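Local coordinates for protein PTHB1 (Homo sapiens, PDB 4YD8) that forms part of the BBSome, a complex thought to act as a coat that sorts specific membrane proteins to the primary cilium, at residues 188-191 with 196-199; 178-183 with 207-212; 262-267 with 273-278. All coordinates share one frame; numbering follows the deposited sequence.

Contact 1 (188-191 with 196-199)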
loop_
_atom_site.group_PDB
_atom_site.type_symbol
_atom_site.label_atom_id
_atom_site.label_comp_id
_atom_site.label_asym_id
_atom_site.label_seq_id
_atom_site.Cartn_x
_atom_site.Cartn_y
_atom_site.Cartn_z
ATOM N N LEU A 188 -0.137 4.494 9.036
ATOM C CA LEU A 188 -1.554 4.713 9.279
ATOM C C LEU A 188 -2.402 3.715 8.494
ATOM O O LEU A 188 -2.154 3.494 7.312
ATOM C CB LEU A 188 -1.933 6.142 8.883
ATOM C CG LEU A 188 -3.402 6.547 9.027
ATOM C CD1 LEU A 188 -3.787 6.738 10.500
ATOM C CD2 LEU A 188 -3.682 7.833 8.241
ATOM N N ALA A 189 -3.398 3.123 9.141
ATOM C CA ALA A 189 -4.285 2.183 8.446
ATOM C C ALA A 189 -5.691 2.241 9.021
ATOM O O ALA A 189 -5.892 2.597 10.182
ATOM C CB ALA A 189 -3.719 0.740 8.519
ATOM N N TYR A 190 -6.669 1.928 8.179
ATOM C CA TYR A 190 -8.062 1.850 8.599
ATOM C C TYR A 190 -8.511 0.397 8.711
ATOM O O TYR A 190 -8.268 -0.415 7.806
ATOM C CB TYR A 190 -8.976 2.602 7.613
ATOM C CG TYR A 190 -10.453 2.393 7.901
ATOM C CD1 TYR A 190 -11.045 2.950 9.031
ATOM C CD2 TYR A 190 -11.250 1.626 7.055
ATOM C CE1 TYR A 190 -12.391 2.759 9.312
ATOM C CE2 TYR A 190 -12.598 1.435 7.326
ATOM C CZ TYR A 190 -13.162 2.004 8.459
ATOM O OH TYR A 190 -14.498 1.812 8.749
ATOM N N SER A 191 -9.165 0.064 9.817
ATOM C CA SER A 191 -9.765 -1.259 9.991
ATOM C C SER A 191 -11.274 -1.174 9.792
ATOM O O SER A 191 -11.960 -0.545 10.584
ATOM C CB SER A 191 -9.448 -1.819 11.380
ATOM O OG SER A 191 -10.303 -2.903 11.696
ATOM N N SER A 196 -12.009 1.624 12.807
ATOM C CA SER A 196 -11.003 2.368 13.563
ATOM C C SER A 196 -9.772 2.693 12.733
ATOM O O SER A 196 -9.480 2.026 11.732
ATOM C CB SER A 196 -10.567 1.587 14.813
ATOM O OG SER A 196 -11.668 1.300 15.655
ATOM N N PHE A 197 -9.048 3.721 13.167
ATOM C CA PHE A 197 -7.753 4.062 12.595
ATOM C C PHE A 197 -6.645 3.520 13.477
ATOM O O PHE A 197 -6.686 3.669 14.698
ATOM C CB PHE A 197 -7.586 5.576 12.442
ATOM C CG PHE A 197 -8.537 6.194 11.457
ATOM C CD1 PHE A 197 -8.402 5.952 10.102
ATOM C CD2 PHE A 197 -9.557 7.016 11.886
ATOM C CE1 PHE A 197 -9.280 6.519 9.190
ATOM C CE2 PHE A 197 -10.441 7.592 10.975
ATOM C CZ PHE A 197 -10.296 7.331 9.628
ATOM N N LEU A 198 -5.648 2.907 12.855
ATOM C CA LEU A 198 -4.514 2.371 13.604
ATOM C C LEU A 198 -3.246 3.123 13.236
ATOM O O LEU A 198 -3.013 3.445 12.068
ATOM C CB LEU A 198 -4.350 0.859 13.329
ATOM C CG LEU A 198 -5.360 0.040 14.144
ATOM C CD1 LEU A 198 -6.770 0.047 13.543
ATOM C CD2 LEU A 198 -4.882 -1.351 14.339
ATOM N N THR A 199 -2.432 3.429 14.236
ATOM C CA THR A 199 -1.131 3.991 13.955
ATOM C C THR A 199 -0.138 3.484 14.996
ATOM O O THR A 199 -0.513 2.728 15.893
ATOM C CB THR A 199 -1.169 5.535 13.928
ATOM O OG1 THR A 199 0.081 6.036 13.435
ATOM C CG2 THR A 199 -1.448 6.114 15.335
#

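Contact 2 (178-183 with 207-212)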
loop_
_atom_site.group_PDB
_atom_site.type_symbol
_atom_site.label_atom_id
_atom_site.label_comp_id
_atom_site.label_asym_id
_atom_site.label_seq_id
_atom_site.Cartn_x
_atom_site.Cartn_y
_atom_site.Cartn_z
ATOM N N PHE A 178 -6.448 16.363 16.124
ATOM C CA PHE A 178 -5.072 16.092 16.531
ATOM C C PHE A 178 -4.959 14.839 17.385
ATOM O O PHE A 178 -5.697 14.678 18.353
ATOM C CB PHE A 178 -4.487 17.263 17.325
ATOM C CG PHE A 178 -4.171 18.469 16.495
ATOM C CD1 PHE A 178 -3.170 18.425 15.538
ATOM C CD2 PHE A 178 -4.852 19.659 16.694
ATOM C CE1 PHE A 178 -2.867 19.533 14.780
ATOM C CE2 PHE A 178 -4.554 20.776 15.942
ATOM C CZ PHE A 178 -3.560 20.719 14.984
ATOM N N LEU A 179 -4.016 13.972 17.030
ATOM C CA LEU A 179 -3.648 12.816 17.854
ATOM C C LEU A 179 -2.944 13.201 19.149
ATOM O O LEU A 179 -2.010 13.994 19.128
ATOM C CB LEU A 179 -2.711 11.889 17.087
ATOM C CG LEU A 179 -3.300 11.195 15.856
ATOM C CD1 LEU A 179 -2.226 10.393 15.167
ATOM C CD2 LEU A 179 -4.438 10.302 16.286
ATOM N N PRO A 180 -3.350 12.586 20.269
ATOM C CA PRO A 180 -2.596 12.762 21.511
ATOM C C PRO A 180 -1.383 11.825 21.539
ATOM O O PRO A 180 -1.330 10.855 20.758
ATOM C CB PRO A 180 -3.618 12.399 22.589
ATOM C CG PRO A 180 -4.466 11.348 21.928
ATOM C CD PRO A 180 -4.525 11.714 20.455
ATOM N N GLY A 181 -0.417 12.134 22.401
ATOM C CA GLY A 181 0.771 11.312 22.574
ATOM C C GLY A 181 1.600 11.247 21.307
ATOM O O GLY A 181 2.214 10.212 20.988
ATOM N N PHE A 182 1.607 12.360 20.576
ATOM C CA PHE A 182 2.187 12.408 19.236
ATOM C C PHE A 182 3.560 13.050 19.239
ATOM O O PHE A 182 3.755 14.083 19.863
ATOM C CB PHE A 182 1.264 13.184 18.283
ATOM C CG PHE A 182 1.774 13.258 16.861
ATOM C CD1 PHE A 182 1.464 12.254 15.941
ATOM C CD2 PHE A 182 2.547 14.332 16.438
ATOM C CE1 PHE A 182 1.930 12.321 14.634
ATOM C CE2 PHE A 182 3.018 14.398 15.136
ATOM C CZ PHE A 182 2.708 13.391 14.233
ATOM N N LEU A 183 4.502 12.470 18.505
ATOM C CA LEU A 183 5.802 13.109 18.326
ATOM C C LEU A 183 6.142 13.175 16.832
ATOM O O LEU A 183 6.132 14.254 16.237
ATOM C CB LEU A 183 6.872 12.352 19.110
ATOM C CG LEU A 183 8.232 13.000 19.279
ATOM C CD1 LEU A 183 8.121 14.257 20.132
ATOM C CD2 LEU A 183 9.203 12.002 19.901
ATOM N N GLU A 207 -1.692 2.146 18.417
ATOM C CA GLU A 207 -2.889 2.807 18.924
ATOM C C GLU A 207 -4.059 2.648 17.974
ATOM O O GLU A 207 -3.889 2.730 16.759
ATOM C CB GLU A 207 -2.613 4.294 19.146
ATOM C CG GLU A 207 -1.413 4.554 20.018
ATOM C CD GLU A 207 -1.178 6.021 20.264
ATOM O OE1 GLU A 207 -1.641 6.844 19.444
ATOM O OE2 GLU A 207 -0.539 6.358 21.289
ATOM N N SER A 208 -5.243 2.419 18.532
ATOM C CA SER A 208 -6.447 2.274 17.731
ATOM C C SER A 208 -7.463 3.324 18.169
ATOM O O SER A 208 -7.790 3.417 19.349
ATOM C CB SER A 208 -7.039 0.873 17.880
ATOM O OG SER A 208 -8.220 0.712 17.108
ATOM N N TYR A 209 -7.956 4.100 17.209
ATOM C CA TYR A 209 -8.948 5.140 17.470
ATOM C C TYR A 209 -10.244 4.862 16.717
ATOM O O TYR A 209 -10.231 4.749 15.498
ATOM C CB TYR A 209 -8.421 6.512 17.042
ATOM C CG TYR A 209 -7.205 6.967 17.797
ATOM C CD1 TYR A 209 -5.930 6.656 17.345
ATOM C CD2 TYR A 209 -7.329 7.709 18.971
ATOM C CE1 TYR A 209 -4.802 7.066 18.035
ATOM C CE2 TYR A 209 -6.200 8.125 19.676
ATOM C CZ TYR A 209 -4.938 7.795 19.196
ATOM O OH TYR A 209 -3.801 8.195 19.866
ATOM N N LYS A 210 -11.358 4.777 17.436
ATOM C CA LYS A 210 -12.662 4.591 16.809
ATOM C C LYS A 210 -13.037 5.792 15.954
ATOM O O LYS A 210 -12.890 6.943 16.388
ATOM C CB LYS A 210 -13.744 4.354 17.865
ATOM C CG LYS A 210 -13.557 3.088 18.684
ATOM C CD LYS A 210 -14.853 2.288 18.768
ATOM C CE LYS A 210 -14.987 1.292 17.609
ATOM N NZ LYS A 210 -15.268 1.906 16.269
ATOM N N TYR A 211 -13.521 5.530 14.740
ATOM C CA TYR A 211 -13.924 6.606 13.840
ATOM C C TYR A 211 -14.960 7.551 14.455
ATOM O O TYR A 211 -14.838 8.776 14.342
ATOM C CB TYR A 211 -14.492 6.045 12.537
ATOM C CG TYR A 211 -14.948 7.139 11.602
ATOM C CD1 TYR A 211 -14.022 7.926 10.933
ATOM C CD2 TYR A 211 -16.294 7.391 11.394
ATOM C CE1 TYR A 211 -14.416 8.926 10.080
ATOM C CE2 TYR A 211 -16.702 8.398 10.533
ATOM C CZ TYR A 211 -15.752 9.160 9.878
ATOM O OH TYR A 211 -16.131 10.164 9.024
ATOM N N GLN A 212 -15.983 6.993 15.094
ATOM C CA GLN A 212 -17.044 7.839 15.642
ATOM C C GLN A 212 -16.548 8.663 16.824
ATOM O O GLN A 212 -16.982 9.797 17.011
ATOM C CB GLN A 212 -18.260 7.006 16.048
ATOM C CG GLN A 212 -18.949 6.301 14.870
ATOM C CD GLN A 212 -19.549 7.261 13.840
ATOM O OE1 GLN A 212 -19.736 8.453 14.104
ATOM N NE2 GLN A 212 -19.858 6.736 12.659
HETATM O O HOH W 1 -0.444 9.151 18.573
HETATM O O HOH W 2 -1.491 8.501 22.472
HETATM O O HOH W 3 1.632 7.637 21.948
#

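Contact 3 (262-267 with 273-278)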
loop_
_atom_site.group_PDB
_atom_site.type_symbol
_atom_site.label_atom_id
_atom_site.label_comp_id
_atom_site.label_asym_id
_atom_site.label_seq_id
_atom_site.Cartn_x
_atom_site.Cartn_y
_atom_site.Cartn_z
ATOM N N SER A 262 -10.355 -10.822 11.116
ATOM C CA SER A 262 -9.475 -9.706 10.771
ATOM C C SER A 262 -8.163 -9.691 11.575
ATOM O O SER A 262 -8.123 -10.114 12.738
ATOM C CB SER A 262 -10.234 -8.386 10.967
ATOM O OG SER A 262 -9.603 -7.310 10.296
ATOM N N SER A 263 -7.089 -9.210 10.949
ATOM C CA SER A 263 -5.794 -9.141 11.615
ATOM C C SER A 263 -5.063 -7.836 11.332
ATOM O O SER A 263 -5.041 -7.337 10.201
ATOM C CB SER A 263 -4.899 -10.308 11.193
ATOM O OG SER A 263 -5.331 -11.538 11.741
ATOM N N VAL A 264 -4.449 -7.301 12.377
ATOM C CA VAL A 264 -3.612 -6.121 12.272
ATOM C C VAL A 264 -2.153 -6.538 12.189
ATOM O O VAL A 264 -1.603 -7.035 13.163
ATOM C CB VAL A 264 -3.790 -5.196 13.490
ATOM C CG1 VAL A 264 -2.888 -3.991 13.360
ATOM C CG2 VAL A 264 -5.253 -4.786 13.631
ATOM N N PHE A 265 -1.514 -6.371 11.039
ATOM C CA PHE A 265 -0.103 -6.752 10.972
ATOM C C PHE A 265 0.770 -5.530 11.144
ATOM O O PHE A 265 0.498 -4.484 10.543
ATOM C CB PHE A 265 0.208 -7.458 9.659
ATOM C CG PHE A 265 -0.337 -8.844 9.597
ATOM C CD1 PHE A 265 -1.658 -9.068 9.251
ATOM C CD2 PHE A 265 0.462 -9.922 9.918
ATOM C CE1 PHE A 265 -2.160 -10.365 9.204
ATOM C CE2 PHE A 265 -0.033 -11.205 9.858
ATOM C CZ PHE A 265 -1.342 -11.417 9.521
ATOM N N VAL A 266 1.800 -5.659 11.984
ATOM C CA VAL A 266 2.753 -4.583 12.197
ATOM C C VAL A 266 4.164 -5.049 11.870
ATOM O O VAL A 266 4.641 -6.072 12.380
ATOM C CB VAL A 266 2.707 -4.049 13.644
ATOM C CG1 VAL A 266 3.679 -2.869 13.791
ATOM C CG2 VAL A 266 1.280 -3.611 13.980
ATOM N N LEU A 267 4.809 -4.318 10.970
ATOM C CA LEU A 267 6.211 -4.551 10.670
ATOM C C LEU A 267 7.077 -3.642 11.528
ATOM O O LEU A 267 7.143 -2.443 11.275
ATOM C CB LEU A 267 6.517 -4.289 9.200
ATOM C CG LEU A 267 7.967 -4.614 8.798
ATOM C CD1 LEU A 267 8.236 -6.127 8.940
ATOM C CD2 LEU A 267 8.261 -4.144 7.364
ATOM N N PHE A 273 4.581 -8.532 13.919
ATOM C CA PHE A 273 3.449 -8.810 14.800
ATOM C C PHE A 273 2.153 -9.069 14.035
ATOM O O PHE A 273 1.848 -8.389 13.055
ATOM C CB PHE A 273 3.184 -7.630 15.753
ATOM C CG PHE A 273 4.361 -7.223 16.597
ATOM C CD1 PHE A 273 5.362 -6.407 16.084
ATOM C CD2 PHE A 273 4.434 -7.602 17.940
ATOM C CE1 PHE A 273 6.455 -5.998 16.894
ATOM C CE2 PHE A 273 5.500 -7.189 18.753
ATOM C CZ PHE A 273 6.517 -6.406 18.225
ATOM N N CYS A 274 1.365 -10.020 14.521
ATOM C CA CYS A 274 -0.012 -10.174 14.082
ATOM C C CYS A 274 -0.922 -9.948 15.281
ATOM O O CYS A 274 -0.876 -10.716 16.239
ATOM C CB CYS A 274 -0.244 -11.564 13.478
ATOM S SG CYS A 274 -1.979 -11.863 13.062
ATOM N N LEU A 275 -1.728 -8.880 15.244
ATOM C CA LEU A 275 -2.631 -8.547 16.352
ATOM C C LEU A 275 -4.071 -8.922 16.060
ATOM O O LEU A 275 -4.520 -8.853 14.903
ATOM C CB LEU A 275 -2.571 -7.045 16.661
ATOM C CG LEU A 275 -1.188 -6.411 16.749
ATOM C CD1 LEU A 275 -1.330 -4.937 17.166
ATOM C CD2 LEU A 275 -0.280 -7.163 17.726
ATOM N N LYS A 276 -4.793 -9.326 17.104
ATOM C CA LYS A 276 -6.253 -9.421 17.030
ATOM C C LYS A 276 -6.813 -8.015 16.920
ATOM O O LYS A 276 -6.122 -7.057 17.274
ATOM C CB LYS A 276 -6.837 -10.128 18.258
ATOM C CG LYS A 276 -6.553 -11.619 18.294
ATOM C CD LYS A 276 -6.851 -12.219 19.657
ATOM C CE LYS A 276 -8.255 -11.886 20.123
ATOM N NZ LYS A 276 -9.273 -12.169 19.074
ATOM N N ASP A 277 -8.048 -7.906 16.425
ATOM C CA ASP A 277 -8.747 -6.626 16.264
ATOM C C ASP A 277 -8.801 -5.815 17.542
ATOM O O ASP A 277 -8.860 -4.590 17.495
ATOM C CB ASP A 277 -10.186 -6.852 15.783
ATOM C CG ASP A 277 -10.249 -7.323 14.358
ATOM O OD1 ASP A 277 -9.205 -7.766 13.836
ATOM O OD2 ASP A 277 -11.341 -7.257 13.765
ATOM N N ASN A 278 -8.823 -6.511 18.676
ATOM C CA ASN A 278 -9.007 -5.876 19.975
ATOM C C ASN A 278 -7.669 -5.466 20.580
ATOM O O ASN A 278 -7.595 -4.990 21.724
ATOM C CB ASN A 278 -9.760 -6.816 20.921
ATOM C CG ASN A 278 -8.929 -8.026 21.338
ATOM O OD1 ASN A 278 -7.842 -8.273 20.806
ATOM N ND2 ASN A 278 -9.443 -8.787 22.299
HETATM O O HOH W 4 -8.921 -10.251 15.052
#

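Contact 1 (188-191 with 196-199)
Y190 and F197 face each other as a non-hydrogen-bonded pair in an antiparallel hairpin, their side chains on the same side of the sheet as L188 and T199. With CG anti to the backbone N (chi1 172°), the Y190 side chain runs along the sheet toward the turn end of the hairpin. Its CB and CG lie loosely beside the carbonyl of S196, whose oxygen comes 3.3 Å from Y190 CD1. That same CD1 meets F197 CE1 at 4.0 Å; the two rings meet obliquely, their planes at 56° and their centroids 5.7 Å apart. Further out, Y190 CE1 passes 3.7 Å from S196 N, and OH ends in a hydrogen bond to D195 in the turn, which anchors the ring at its far end. F147 of the preceding blade meets both aromatic rings, edge-to-face in the case of F197. The other side of the hairpin carries A189, S191 and L198, with S191 CB 3.9 Å from L198 CD1; all three side chains rest on I254 of the following blade. Two hydrogen-bonded backbone pairs flank the aromatic one. A189 and L198 exchange both bonds, L198 N to A189 O being 2.7 Å and almost straight, while S191 N reaches S196 O at 2.8 Å and S196 N returns a longer bond to S191 O. The side chain of Y190 also comes within about 4 Å of G145, nearest atoms, a residue critical for protein stability. The arrangement is that of the first two strands of a four-stranded blade, wedged between its neighbours in the seven-bladed beta-propeller.

Contact 2 (178-183 with 207-212)
L179 and Y209 both carry CG anti to their own carbonyl carbons (chi1 -66° and -63°), and these torsions let the CD2 methyl of L179 settle over one face of the Y209 ring. The methyl sits 4.0 Å from the ring centroid and only 23° off its normal, a CH-pi contact displaced toward the rim, where Y209 CE1 is the nearest atom. P180 comes against the hydroxyl end of the same ring: its CD lies 3.6 Å from Y209 OH. These residues join the loop that leaves strand 172-178, the outer edge of one blade, to strand 205-210 of the next, and L179 packs on L165 of its own blade as well. The hydroxyl of Y209 donates to E207 OE1 at 2.6 Å, reaching the oxygen from above the carboxylate plane. E207 then meets the loop backbone through water and not directly. Water 1 donates to both E207 OE1, at 2.7 Å, and P180 O, at 2.9 Å, and is the definite bridge; water 2 lies between E207 OE2 and P180 O, and water 3 between E207 OE2 and G181 O, though which of these bonds they make at once is unsettled. A phenylalanine in place of Y209 would probably keep the ring face under L179 but leave E207 OE1 without the phenol donor, so that the carboxylate could turn more freely. Gathered donors of this kind, a phenol and water, suggest a carboxylate that remains ionised, tied to the neighbouring loop by a hydrated polar seam beside a small apolar patch.

Contact 3 (262-267 with 273-278)
F265 and C274 form a non-hydrogen-bonded pair on one side of a beta hairpin, the two middle strands of a propeller blade. C274 SG, anti to its own backbone N (chi1 174°), lies over a face of the F265 ring, 4.1 Å from the centroid and 29° off the normal, and CB of the cysteine follows it against F265 CE2. C274 SG also comes 3.6 Å from S263 OG. F265 in turn packs on F294 and P296 of the next blade, so the ring joins the hairpin to that sheet. V264, V266, F273 and L275 point to the other side. There the branched side chains meet across the strands: CB of V264 touches CB of L275 at 3.9 Å, and V266 CG2 approaches L275 CD1. The backbone holds this register with four bonds, both V264 with L275 and V266 with F273 exchanging a pair, of which L275 N to V264 O is 2.8 Å. Beyond the paired strands, water 4 accepts from D277 N; its very short approach to the carbonyl of S262, a poorly ordered residue, is doubtful as a bond. The F273 ring is turned so that its edge meets the backbone across the hairpin, with CD1 3.8 Å from V266 O.

How the contacts relate
Contacts 1 and 3 are buried hairpins in successive blades, held mainly by backbone hydrogen bonds with largely apolar side chains, serines and a threonine among them; their nearest side chains touch directly, L198 CD2 lying 3.5 Å from V264 CG1. Contact 2 is only partly buried, lies further from the centre of the chain and joins a loop to a strand through one aromatic face and a set of waters. It shares a sheet with contact 1: strand 196-200 pairs with strand 205-210, and the hairpin is nested within the chain segment that contact 2 closes. Chemistry thus shifts from backbone pairing and apolar packing within a blade, in contacts 1 and 3, to water-mediated bridging between blades in contact 2.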